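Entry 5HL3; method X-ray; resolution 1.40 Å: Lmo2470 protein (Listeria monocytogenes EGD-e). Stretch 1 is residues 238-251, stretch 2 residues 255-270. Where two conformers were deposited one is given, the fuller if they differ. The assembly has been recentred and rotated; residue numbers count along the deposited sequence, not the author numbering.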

ATOM      1  N   SER A 238      13.815  -6.408 -13.869  1.00 13.41           N
ATOM      2  CA  SER A 238      13.607  -7.475 -12.887  1.00 13.34           C
ATOM      3  C   SER A 238      12.128  -7.769 -12.623  1.00 13.09           C
ATOM      4  O   SER A 238      11.807  -8.656 -11.821  1.00 13.04           O
ATOM      5  CB  SER A 238      14.297  -7.128 -11.566  1.00 13.24           C
ATOM      6  OG  SER A 238      15.711  -7.012 -11.739  1.00 13.52           O
ATOM      7  N   LEU A 239      11.217  -7.037 -13.280  1.00 12.97           N
ATOM      8  CA  LEU A 239       9.800  -7.174 -12.955  1.00 12.75           C
ATOM      9  C   LEU A 239       9.288  -8.600 -13.196  1.00 12.89           C
ATOM     10  O   LEU A 239       9.504  -9.173 -14.274  1.00 13.15           O
ATOM     11  CB  LEU A 239       8.986  -6.192 -13.764  1.00 12.67           C
ATOM     12  CG  LEU A 239       7.521  -5.999 -13.336  1.00 12.45           C
ATOM     13  CD1 LEU A 239       7.392  -5.400 -11.952  1.00 12.21           C
ATOM     14  CD2 LEU A 239       6.840  -5.135 -14.400  1.00 12.46           C
ATOM     15  N   GLU A 240       8.610  -9.124 -12.187  1.00 12.90           N
ATOM     16  CA  GLU A 240       7.970 -10.456 -12.250  1.00 13.41           C
ATOM     17  C   GLU A 240       6.456 -10.378 -12.105  1.00 12.86           C
ATOM     18  O   GLU A 240       5.734 -11.189 -12.708  1.00 12.89           O
ATOM     19  CB  GLU A 240       8.524 -11.382 -11.154  1.00 14.49           C
ATOM     20  CG  GLU A 240      10.022 -11.687 -11.258  1.00 16.19           C
ATOM     21  CD  GLU A 240      10.614 -12.443 -10.056  1.00 18.39           C
ATOM     22  OE1 GLU A 240       9.900 -12.776  -9.072  1.00 21.65           O
ATOM     23  OE2 GLU A 240      11.835 -12.747 -10.109  1.00 21.89           O
ATOM     24  N   SER A 241       5.957  -9.439 -11.301  1.00 13.34           N
ATOM     25  CA  SER A 241       4.520  -9.321 -11.069  1.00 12.90           C
ATOM     26  C   SER A 241       4.110  -7.869 -11.037  1.00 12.62           C
ATOM     27  O   SER A 241       4.630  -7.086 -10.239  1.00 12.72           O
ATOM     28  CB  SER A 241       4.098  -9.982  -9.755  1.00 12.93           C
ATOM     29  OG  SER A 241       2.688  -9.848  -9.572  1.00 12.76           O
ATOM     30  N   LEU A 242       3.156  -7.519 -11.890  1.00 12.34           N
ATOM     31  CA  LEU A 242       2.550  -6.185 -11.913  1.00 12.11           C
ATOM     32  C   LEU A 242       1.053  -6.402 -11.735  1.00 11.81           C
ATOM     33  O   LEU A 242       0.363  -6.868 -12.658  1.00 11.71           O
ATOM     34  CB  LEU A 242       2.845  -5.470 -13.232  1.00 12.18           C
ATOM     35  CG  LEU A 242       2.162  -4.125 -13.490  1.00 12.02           C
ATOM     36  CD1 LEU A 242       2.547  -3.140 -12.421  1.00 12.13           C
ATOM     37  CD2 LEU A 242       2.555  -3.572 -14.846  1.00 12.24           C
ATOM     38  N   ASN A 243       0.528  -6.030 -10.583  1.00 11.76           N
ATOM     39  CA  ASN A 243      -0.889  -6.258 -10.298  1.00 11.61           C
ATOM     40  C   ASN A 243      -1.678  -5.025 -10.693  1.00 11.44           C
ATOM     41  O   ASN A 243      -1.496  -3.977 -10.108  1.00 11.51           O
ATOM     42  CB  ASN A 243      -1.091  -6.612  -8.821  1.00 11.81           C
ATOM     43  CG  ASN A 243      -2.488  -7.152  -8.543  1.00 11.83           C
ATOM     44  OD1 ASN A 243      -3.464  -6.799  -9.228  1.00 11.67           O
ATOM     45  ND2 ASN A 243      -2.602  -7.993  -7.558  1.00 12.13           N
ATOM     46  N   LEU A 244      -2.535  -5.173 -11.713  1.00 11.29           N
ATOM     47  CA  LEU A 244      -3.372  -4.073 -12.212  1.00 11.17           C
ATOM     48  C   LEU A 244      -4.842  -4.382 -11.962  1.00 11.15           C
ATOM     49  O   LEU A 244      -5.723  -3.710 -12.533  1.00 11.09           O
ATOM     50  CB  LEU A 244      -3.125  -3.845 -13.713  1.00 11.13           C
ATOM     51  CG  LEU A 244      -1.682  -3.515 -14.071  1.00 11.29           C
ATOM     52  CD1 LEU A 244      -1.491  -3.333 -15.583  1.00 11.40           C
ATOM     53  CD2 LEU A 244      -1.156  -2.292 -13.338  1.00 11.41           C
ATOM     54  N   ASP A 245      -5.149  -5.334 -11.111  1.00 11.29           N
ATOM     55  CA  ASP A 245      -6.548  -5.740 -10.904  1.00 11.41           C
ATOM     56  C   ASP A 245      -7.374  -4.566 -10.398  1.00 11.48           C
ATOM     57  O   ASP A 245      -6.903  -3.703  -9.668  1.00 11.55           O
ATOM     58  CB  ASP A 245      -6.606  -6.890  -9.877  1.00 11.71           C
ATOM     59  CG  ASP A 245      -7.746  -7.843 -10.083  1.00 11.95           C
ATOM     60  OD1 ASP A 245      -8.083  -8.109 -11.230  1.00 11.86           O
ATOM     61  OD2 ASP A 245      -8.192  -8.439  -9.075  1.00 12.47           O
ATOM     62  N   TYR A 246      -8.640  -4.514 -10.792  1.00 11.56           N
ATOM     63  CA  TYR A 246      -9.545  -3.479 -10.291  1.00 11.75           C
ATOM     64  C   TYR A 246      -9.062  -2.046 -10.587  1.00 11.62           C
ATOM     65  O   TYR A 246      -9.084  -1.147  -9.745  1.00 11.84           O
ATOM     66  CB  TYR A 246      -9.930  -3.710  -8.821  1.00 12.17           C
ATOM     67  CG  TYR A 246     -10.889  -4.850  -8.621  1.00 12.49           C
ATOM     68  CD1 TYR A 246     -12.222  -4.726  -9.027  1.00 12.79           C
ATOM     69  CD2 TYR A 246     -10.485  -6.055  -8.065  1.00 12.76           C
ATOM     70  CE1 TYR A 246     -13.132  -5.761  -8.870  1.00 13.54           C
ATOM     71  CE2 TYR A 246     -11.410  -7.101  -7.899  1.00 13.47           C
ATOM     72  CZ  TYR A 246     -12.701  -6.940  -8.305  1.00 13.91           C
ATOM     73  OH  TYR A 246     -13.614  -7.977  -8.136  1.00 15.59           O
ATOM     74  N   ASN A 247      -8.686  -1.838 -11.836  1.00 11.36           N
ATOM     75  CA  ASN A 247      -8.445  -0.499 -12.392  1.00 11.34           C
ATOM     76  C   ASN A 247      -9.394  -0.307 -13.578  1.00 11.32           C
ATOM     77  O   ASN A 247     -10.378  -1.059 -13.692  1.00 11.37           O
ATOM     78  CB  ASN A 247      -6.956  -0.293 -12.710  1.00 11.24           C
ATOM     79  CG  ASN A 247      -6.149  -0.025 -11.459  1.00 11.40           C
ATOM     80  OD1 ASN A 247      -6.099   1.097 -10.975  1.00 11.63           O
ATOM     81  ND2 ASN A 247      -5.496  -1.055 -10.939  1.00 11.36           N
ATOM     82  N   PHE A 248      -9.134   0.712 -14.396  1.00 11.33           N
ATOM     83  CA  PHE A 248     -10.072   1.149 -15.459  1.00 11.40           C
ATOM     84  C   PHE A 248      -9.373   1.246 -16.783  1.00 11.35           C
ATOM     85  O   PHE A 248      -9.674   2.129 -17.607  1.00 11.52           O
ATOM     86  CB  PHE A 248     -10.712   2.494 -15.007  1.00 11.69           C
ATOM     87  CG  PHE A 248     -11.337   2.383 -13.642  1.00 11.87           C
ATOM     88  CD1 PHE A 248     -12.646   1.968 -13.502  1.00 12.05           C
ATOM     89  CD2 PHE A 248     -10.566   2.564 -12.493  1.00 11.96           C
ATOM     90  CE1 PHE A 248     -13.202   1.768 -12.252  1.00 12.35           C
ATOM     91  CE2 PHE A 248     -11.116   2.346 -11.243  1.00 12.23           C
ATOM     92  CZ  PHE A 248     -12.429   1.938 -11.123  1.00 12.44           C
ATOM     93  N   LEU A 249      -8.458   0.305 -17.027  1.00 11.22           N
ATOM     94  CA  LEU A 249      -7.699   0.312 -18.266  1.00 11.30           C
ATOM     95  C   LEU A 249      -8.469  -0.333 -19.406  1.00 11.38           C
ATOM     96  O   LEU A 249      -9.156  -1.348 -19.231  1.00 11.32           O
ATOM     97  CB  LEU A 249      -6.390  -0.474 -18.063  1.00 11.25           C
ATOM     98  CG  LEU A 249      -5.432   0.140 -17.036  1.00 11.28           C
ATOM     99  CD1 LEU A 249      -4.295  -0.851 -16.767  1.00 11.25           C
ATOM    100  CD2 LEU A 249      -4.870   1.470 -17.528  1.00 11.55           C
ATOM    101  N   THR A 250      -8.311   0.245 -20.599  1.00 11.60           N
ATOM    102  CA  THR A 250      -8.853  -0.345 -21.849  1.00 11.80           C
ATOM    103  C   THR A 250      -7.760  -1.058 -22.663  1.00 12.00           C
ATOM    104  O   THR A 250      -8.078  -1.738 -23.640  1.00 12.24           O
ATOM    105  CB  THR A 250      -9.582   0.714 -22.676  1.00 12.06           C
ATOM    106  OG1 THR A 250      -8.683   1.775 -22.982  1.00 12.27           O
ATOM    107  CG2 THR A 250     -10.820   1.210 -21.963  1.00 11.97           C
ATOM    108  N   GLU A 251      -6.507  -0.920 -22.233  1.00 11.98           N
ATOM    109  CA  GLU A 251      -5.353  -1.548 -22.867  1.00 12.57           C
ATOM    110  C   GLU A 251      -4.299  -1.710 -21.792  1.00 12.15           C
ATOM    111  O   GLU A 251      -4.130  -0.822 -20.956  1.00 11.97           O
ATOM    112  CB  GLU A 251      -4.795  -0.703 -24.035  1.00 13.90           C
ATOM    113  CG  GLU A 251      -3.704  -1.395 -24.854  1.00 15.29           C
ATOM    114  CD  GLU A 251      -3.219  -0.594 -26.025  1.00 17.16           C
ATOM    115  OE1 GLU A 251      -2.947   0.618 -25.835  1.00 19.38           O
ATOM    116  OE2 GLU A 251      -3.069  -1.183 -27.133  1.00 19.13           O
ATOM    117  N   ASN A 255       4.876  -3.787 -22.946  1.00 15.19           N
ATOM    118  CA  ASN A 255       6.253  -4.174 -22.619  1.00 15.69           C
ATOM    119  C   ASN A 255       6.386  -5.150 -21.465  1.00 15.28           C
ATOM    120  O   ASN A 255       7.359  -5.868 -21.379  1.00 15.74           O
ATOM    121  CB  ASN A 255       7.119  -2.951 -22.291  1.00 16.05           C
ATOM    122  CG  ASN A 255       7.309  -2.034 -23.466  1.00 16.75           C
ATOM    123  OD1 ASN A 255       7.147  -2.425 -24.639  1.00 17.28           O
ATOM    124  ND2 ASN A 255       7.696  -0.802 -23.176  1.00 16.99           N
ATOM    125  N   VAL A 256       5.377  -5.175 -20.603  1.00 14.51           N
ATOM    126  CA  VAL A 256       5.403  -5.985 -19.392  1.00 14.15           C
ATOM    127  C   VAL A 256       4.186  -6.891 -19.290  1.00 13.70           C
ATOM    128  O   VAL A 256       3.848  -7.369 -18.209  1.00 13.34           O
ATOM    129  CB  VAL A 256       5.522  -5.061 -18.151  1.00 13.83           C
ATOM    130  CG1 VAL A 256       6.857  -4.334 -18.154  1.00 14.42           C
ATOM    131  CG2 VAL A 256       4.353  -4.089 -18.052  1.00 13.35           C
ATOM    132  N   LEU A 257       3.553  -7.176 -20.416  1.00 13.85           N
ATOM    133  CA  LEU A 257       2.316  -7.971 -20.403  1.00 13.53           C
ATOM    134  C   LEU A 257       2.487  -9.339 -19.746  1.00 13.60           C
ATOM    135  O   LEU A 257       1.579  -9.829 -19.065  1.00 13.26           O
ATOM    136  CB  LEU A 257       1.775  -8.100 -21.849  1.00 13.87           C
ATOM    137  CG  LEU A 257       0.431  -8.836 -22.002  1.00 13.67           C
ATOM    138  CD1 LEU A 257      -0.692  -8.332 -21.124  1.00 13.02           C
ATOM    139  CD2 LEU A 257       0.053  -8.852 -23.489  1.00 14.14           C
ATOM    140  N   ASP A 258       3.668  -9.937 -19.889  1.00 14.15           N
ATOM    141  CA  ASP A 258       3.931 -11.247 -19.281  1.00 14.67           C
ATOM    142  C   ASP A 258       4.035 -11.256 -17.756  1.00 14.04           C
ATOM    143  O   ASP A 258       4.152 -12.299 -17.167  1.00 14.35           O
ATOM    144  CB  ASP A 258       5.167 -11.933 -19.902  1.00 16.14           C
ATOM    145  CG  ASP A 258       6.462 -11.123 -19.765  1.00 17.26           C
ATOM    146  OD1 ASP A 258       6.402  -9.925 -19.387  1.00 18.19           O
ATOM    147  OD2 ASP A 258       7.551 -11.682 -20.149  1.00 20.00           O
ATOM    148  N   THR A 259       3.979 -10.079 -17.121  1.00 13.53           N
ATOM    149  CA  THR A 259       4.062  -9.973 -15.659  1.00 13.25           C
ATOM    150  C   THR A 259       2.725  -9.640 -15.034  1.00 12.73           C
ATOM    151  O   THR A 259       2.600  -9.647 -13.823  1.00 12.58           O
ATOM    152  CB  THR A 259       5.032  -8.839 -15.219  1.00 13.31           C
ATOM    153  OG1 THR A 259       4.467  -7.555 -15.506  1.00 13.02           O
ATOM    154  CG2 THR A 259       6.398  -8.979 -15.863  1.00 13.93           C
ATOM    155  N   ILE A 260       1.708  -9.373 -15.850  1.00 12.55           N
ATOM    156  CA  ILE A 260       0.484  -8.757 -15.323  1.00 12.12           C
ATOM    157  C   ILE A 260      -0.523  -9.712 -14.692  1.00 12.08           C
ATOM    158  O   ILE A 260      -0.809 -10.799 -15.197  1.00 12.33           O
ATOM    159  CB  ILE A 260      -0.214  -7.923 -16.438  1.00 12.00           C
ATOM    160  CG1 ILE A 260       0.680  -6.755 -16.851  1.00 12.11           C
ATOM    161  CG2 ILE A 260      -1.573  -7.385 -15.992  1.00 11.66           C
ATOM    162  CD1 ILE A 260       0.159  -5.933 -18.019  1.00 12.13           C
ATOM    163  N   TYR A 261      -1.045  -9.283 -13.537  1.00 11.87           N
ATOM    164  CA  TYR A 261      -2.219  -9.905 -12.938  1.00 11.88           C
ATOM    165  C   TYR A 261      -3.409  -8.978 -13.173  1.00 11.63           C
ATOM    166  O   TYR A 261      -3.405  -7.834 -12.715  1.00 11.45           O
ATOM    167  CB  TYR A 261      -2.053 -10.160 -11.413  1.00 12.00           C
ATOM    168  CG  TYR A 261      -3.274 -10.853 -10.832  1.00 12.18           C
ATOM    169  CD1 TYR A 261      -4.411 -10.134 -10.514  1.00 12.06           C
ATOM    170  CD2 TYR A 261      -3.285 -12.230 -10.578  1.00 12.59           C
ATOM    171  CE1 TYR A 261      -5.560 -10.766 -10.027  1.00 12.35           C
ATOM    172  CE2 TYR A 261      -4.434 -12.865 -10.074  1.00 12.89           C
ATOM    173  CZ  TYR A 261      -5.560 -12.133  -9.809  1.00 12.78           C
ATOM    174  OH  TYR A 261      -6.713 -12.729  -9.321  1.00 13.20           O
ATOM    175  N   VAL A 262      -4.402  -9.451 -13.927  1.00 11.71           N
ATOM    176  CA  VAL A 262      -5.718  -8.795 -14.055  1.00 11.59           C
ATOM    177  C   VAL A 262      -6.742  -9.885 -14.240  1.00 11.89           C
ATOM    178  O   VAL A 262      -6.620 -10.700 -15.178  1.00 12.11           O
ATOM    179  CB  VAL A 262      -5.881  -7.834 -15.281  1.00 11.42           C
ATOM    180  CG1 VAL A 262      -7.358  -7.439 -15.445  1.00 11.42           C
ATOM    181  CG2 VAL A 262      -5.029  -6.604 -15.139  1.00 11.23           C
ATOM    182  N   GLN A 263      -7.740  -9.905 -13.367  1.00 12.01           N
ATOM    183  CA  GLN A 263      -8.921 -10.755 -13.560  1.00 12.40           C
ATOM    184  C   GLN A 263     -10.208  -9.938 -13.630  1.00 12.39           C
ATOM    185  O   GLN A 263     -11.161 -10.375 -14.306  1.00 12.67           O
ATOM    186  CB  GLN A 263      -8.996 -11.841 -12.456  1.00 12.84           C
ATOM    187  CG  GLN A 263      -7.927 -12.924 -12.606  1.00 13.03           C
ATOM    188  CD  GLN A 263      -8.108 -13.706 -13.902  1.00 13.30           C
ATOM    189  OE1 GLN A 263      -9.202 -14.204 -14.210  1.00 13.68           O
ATOM    190  NE2 GLN A 263      -7.049 -13.812 -14.661  1.00 13.20           N
ATOM    191  N   SER A 264     -10.243  -8.789 -12.943  1.00 12.16           N
ATOM    192  CA  SER A 264     -11.363  -7.851 -13.011  1.00 12.18           C
ATOM    193  C   SER A 264     -10.879  -6.478 -13.435  1.00 11.78           C
ATOM    194  O   SER A 264      -9.757  -6.050 -13.099  1.00 11.56           O
ATOM    195  CB  SER A 264     -12.066  -7.736 -11.666  1.00 12.52           C
ATOM    196  OG  SER A 264     -12.740  -8.941 -11.359  1.00 13.03           O
ATOM    197  N   GLN A 265     -11.720  -5.802 -14.201  1.00 11.79           N
ATOM    198  CA  GLN A 265     -11.405  -4.457 -14.713  1.00 11.53           C
ATOM    199  C   GLN A 265     -12.687  -3.832 -15.187  1.00 11.71           C
ATOM    200  O   GLN A 265     -13.598  -4.543 -15.584  1.00 11.96           O
ATOM    201  CB  GLN A 265     -10.383  -4.574 -15.868  1.00 11.34           C
ATOM    202  CG  GLN A 265      -9.536  -3.338 -16.178  1.00 11.16           C
ATOM    203  CD  GLN A 265      -8.370  -3.033 -15.237  1.00 11.06           C
ATOM    204  OE1 GLN A 265      -7.706  -2.010 -15.404  1.00 11.03           O
ATOM    205  NE2 GLN A 265      -8.096  -3.912 -14.294  1.00 11.09           N
ATOM    206  N   ASN A 266     -12.759  -2.527 -15.142  1.00 11.66           N
ATOM    207  CA  ASN A 266     -13.909  -1.795 -15.627  1.00 11.93           C
ATOM    208  C   ASN A 266     -13.418  -0.678 -16.545  1.00 12.04           C
ATOM    209  O   ASN A 266     -12.206  -0.433 -16.680  1.00 12.69           O
ATOM    210  CB  ASN A 266     -14.745  -1.287 -14.466  1.00 12.29           C
ATOM    211  CG  ASN A 266     -15.331  -2.403 -13.646  1.00 12.66           C
ATOM    212  OD1 ASN A 266     -14.671  -2.994 -12.797  1.00 12.92           O
ATOM    213  ND2 ASN A 266     -16.566  -2.758 -13.941  1.00 13.09           N
ATOM    214  N   GLY A 267     -14.297  -0.113 -17.353  1.00 12.25           N
ATOM    215  CA  GLY A 267     -13.877   0.993 -18.161  1.00 12.23           C
ATOM    216  C   GLY A 267     -15.002   1.627 -18.913  1.00 12.60           C
ATOM    217  O   GLY A 267     -16.119   1.103 -18.942  1.00 12.72           O
ATOM    218  N   GLU A 268     -14.684   2.761 -19.510  0.70 12.95           N
ATOM    219  CA  GLU A 268     -15.625   3.538 -20.316  0.70 13.60           C
ATOM    220  C   GLU A 268     -15.049   3.658 -21.714  0.70 13.25           C
ATOM    221  O   GLU A 268     -13.852   3.973 -21.887  0.70 13.15           O
ATOM    222  CB  GLU A 268     -15.813   4.942 -19.730  0.70 14.63           C
ATOM    223  CG  GLU A 268     -16.287   5.009 -18.285  0.70 15.78           C
ATOM    224  CD  GLU A 268     -17.721   4.531 -18.019  0.70 17.04           C
ATOM    225  OE1 GLU A 268     -18.679   4.911 -18.745  0.70 19.36           O
ATOM    226  OE2 GLU A 268     -17.910   3.850 -16.998  0.70 18.58           O
ATOM    227  N   LEU A 269     -15.886   3.385 -22.708  1.00 13.12           N
ATOM    228  CA  LEU A 269     -15.492   3.507 -24.111  1.00 13.15           C
ATOM    229  C   LEU A 269     -16.112   4.775 -24.729  1.00 13.59           C
ATOM    230  O   LEU A 269     -16.972   5.415 -24.117  1.00 13.74           O
ATOM    231  CB  LEU A 269     -15.852   2.233 -24.891  1.00 13.24           C
ATOM    232  CG  LEU A 269     -15.445   0.934 -24.213  1.00 12.93           C
ATOM    233  CD1 LEU A 269     -15.830  -0.255 -25.060  1.00 13.17           C
ATOM    234  CD2 LEU A 269     -13.955   0.949 -23.926  1.00 12.64           C
ATOM    235  N   PRO A 270     -15.683   5.152 -25.941  1.00 13.91           N
ATOM    236  CA  PRO A 270     -16.204   6.399 -26.503  1.00 14.40           C
ATOM    237  C   PRO A 270     -17.702   6.395 -26.833  1.00 14.73           C
ATOM    238  O   PRO A 270     -18.281   5.356 -27.166  1.00 14.72           O
ATOM    239  CB  PRO A 270     -15.367   6.552 -27.803  1.00 14.75           C
ATOM    240  CG  PRO A 270     -14.107   5.808 -27.505  1.00 14.38           C
ATOM    241  CD  PRO A 270     -14.597   4.600 -26.774  1.00 13.93           C
TER
HETATM  242  O   HOH W   1      -9.280 -10.799  -8.697  0.70 22.81           O
HETATM  243  O   HOH W   2     -12.255  -2.055 -11.748  1.00 10.87           O
HETATM  244  O   HOH W   3     -11.890   3.569 -18.567  1.00 10.96           O

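The two stretches run side by side as neighbouring parallel segments, joined by a short parallel beta ladder and, beyond it, by buried polar side chains that bond to backbone groups; together they bury 982 Å².

The parallel register rests on three hydrogen bonds. Leu 242 N donates to Thr 259 O (2.9 Å, 168°), Tyr 261 N to Leu 242 O (2.9 Å, 164°), and Leu 244 N to Tyr 261 O (3.0 Å, 159°). Leu 242 thus uses both its NH and its carbonyl, bracketing Ile 260, the pattern expected of a parallel bridge. The same carbonyl also receives a CA-H contact, Ile 260 CA to Leu 242 O at 3.3 Å.

Leu 242 and Ile 260 lie on one face of the sheet, where an apolar cluster forms: Leu 242 CD2 lies 3.7 Å from Val 256 CG2, and Leu 244 CD1 lies 3.9 Å from Ile 260 CD1. On the face of Asn 243 and Tyr 261, Asp 245 OD2 approaches the edge of the Tyr 261 ring, 3.6 Å from Tyr 261 CE1.

After the ladder, side chains join the backbone in holding the stretches together. Asp 245 OD1 accepts from both Gln 263 N and Ser 264 N, each at 2.8 Å (163° and 178°), so one carboxylate oxygen satisfies two successive amides. Gln 265 uses both ends of its amide: NE2 donates to Leu 244 O (3.0 Å, 172°), while OE1 accepts from Leu 249 N (2.9 Å, 165°).

Two backbone bonds run alongside these anchors, Tyr 246 N donating to Ser 264 O (3.0 Å) and Asn 266 N to Asn 247 O (3.2 Å). Ser 264 CB sits over the Tyr 246 ring, 3.7 Å from its centroid and 20° off the normal, a CH-pi geometry. Water 2 adds a bridge, donating to Asn 247 O (2.9 Å) and Asn 266 OD1 (2.8 Å).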